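Local coordinates for sulfur carrier protein ThiS adenylyltransferase (Escherichia coli, PDB 1ZUD), which catalyses the ATP-dependent adenylation of the C-terminal glycine of the sulfur carrier protein ThiS in thiamin biosynthesis, at residues 11-14 with 19-22. Numbering follows the deposited sequence.
With CA (calcium ion), chain I.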
loop_
_atom_site.group_PDB
_atom_site.type_symbol
_atom_site.label_atom_id
_atom_site.label_comp_id
_atom_site.label_asym_id
_atom_site.label_seq_id
_atom_site.Cartn_x
_atom_site.Cartn_y
_atom_site.Cartn_z
ATOM N N ARG C 11 -17.804 9.785 5.089
ATOM C CA ARG C 11 -17.401 9.213 3.832
ATOM C C ARG C 11 -17.262 7.704 3.836
ATOM O O ARG C 11 -17.212 7.092 2.794
ATOM C CB ARG C 11 -16.113 9.871 3.299
ATOM C CG ARG C 11 -16.279 11.372 2.932
ATOM C CD ARG C 11 -17.409 11.630 1.916
ATOM N NE ARG C 11 -17.523 13.053 1.528
ATOM C CZ ARG C 11 -18.115 14.009 2.246
ATOM N NH1 ARG C 11 -18.688 13.747 3.424
ATOM N NH2 ARG C 11 -18.121 15.261 1.786
ATOM N N GLN C 12 -17.193 7.135 5.028
ATOM C CA GLN C 12 -17.100 5.710 5.250
ATOM C C GLN C 12 -18.576 5.206 5.377
ATOM O O GLN C 12 -18.964 4.134 4.863
ATOM C CB GLN C 12 -16.361 5.576 6.574
ATOM C CG GLN C 12 -15.811 4.298 6.937
ATOM C CD GLN C 12 -14.740 4.506 8.006
ATOM O OE1 GLN C 12 -13.647 4.998 7.709
ATOM N NE2 GLN C 12 -15.063 4.176 9.248
ATOM N N ILE C 13 -19.399 5.988 6.059
ATOM C CA ILE C 13 -20.795 5.612 6.241
ATOM C C ILE C 13 -21.590 5.532 4.950
ATOM O O ILE C 13 -22.521 4.752 4.860
ATOM C CB ILE C 13 -21.488 6.563 7.222
ATOM C CG1 ILE C 13 -20.956 6.293 8.628
ATOM C CG2 ILE C 13 -23.037 6.380 7.171
ATOM C CD1 ILE C 13 -21.361 7.355 9.614
ATOM N N LEU C 14 -21.189 6.318 3.952
ATOM C CA LEU C 14 -21.821 6.325 2.629
ATOM C C LEU C 14 -21.621 4.971 1.951
ATOM O O LEU C 14 -22.362 4.592 1.046
ATOM C CB LEU C 14 -21.153 7.405 1.756
ATOM C CG LEU C 14 -21.752 8.816 1.591
ATOM C CD1 LEU C 14 -22.684 9.143 2.693
ATOM C CD2 LEU C 14 -20.631 9.821 1.423
ATOM N N ALA C 19 -21.631 1.564 6.256
ATOM C CA ALA C 19 -22.890 2.172 6.653
ATOM C C ALA C 19 -22.977 2.496 8.152
ATOM O O ALA C 19 -21.961 2.491 8.852
ATOM C CB ALA C 19 -24.040 1.222 6.217
ATOM N N LEU C 20 -24.187 2.750 8.656
ATOM C CA LEU C 20 -24.344 3.096 10.069
ATOM C C LEU C 20 -24.031 1.898 10.972
ATOM O O LEU C 20 -23.381 2.053 11.998
ATOM C CB LEU C 20 -25.758 3.607 10.337
ATOM C CG LEU C 20 -25.997 5.021 9.804
ATOM C CD1 LEU C 20 -27.470 5.377 10.054
ATOM C CD2 LEU C 20 -25.042 6.036 10.463
ATOM N N ASP C 21 -24.455 0.708 10.580
ATOM C CA ASP C 21 -24.173 -0.487 11.397
ATOM C C ASP C 21 -22.680 -0.794 11.545
ATOM O O ASP C 21 -22.207 -1.144 12.644
ATOM C CB ASP C 21 -24.793 -1.753 10.776
ATOM C CG ASP C 21 -26.243 -1.949 11.151
ATOM O OD1 ASP C 21 -26.642 -1.506 12.260
ATOM O OD2 ASP C 21 -26.978 -2.568 10.329
ATOM N N GLY C 22 -21.963 -0.732 10.417
ATOM C CA GLY C 22 -20.542 -1.038 10.424
ATOM C C GLY C 22 -19.766 0.003 11.221
ATOM O O GLY C 22 -18.795 -0.291 11.916
HETATM CA CA CA I . -24.729 4.373 0.699
HETATM O O HOH W 1 -24.618 4.095 3.007
#
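I13 and A19 meet backbone to backbone, their CA atoms 4.0 Å apart, joining helix 10-13 to helix 19-27. No conventional hydrogen bond spans the gap; instead the CA of A19 offers its hydrogen to the carbonyl O of I13, with CA to O 3.2 Å and an angle of 162° at the hydrogen. The CD2 branch of L20 sits against both ends of the I13 side chain, 3.9 Å from I13 CG2 and 4.0 Å from I13 CD1. A chi1 of -71° puts I13 CG1 beside the backbone nitrogen and leaves CG2 anti to it; CG2 thereby lies near the carbonyl carbon of A19 as well as L20 CD2, while the longer CG1 arm passes the carbonyl O of A19. F6 of helix 3-8 and M1 touch both I13 and L20, so the N-terminal residues add to this small apolar cluster.

The carbonyl O of I13 has a second partner, a water 2.9 Å away that donates to it. The same water, 2.3 Å from the calcium ion, ties this carbonyl to the metal; L14 O binds the calcium directly at 2.4 Å, and D16 OD2 supplies a further ligand from the connecting loop. The amide of Q12 is held outside the contact: NE2 bonds to A50 O and OE1 to Q69 NE2 of the second subunit. The whole is two N-terminal helices joined by a short calcium-binding loop, ahead of the first strand, 30-34, of the Rossmann-type ThiF fold.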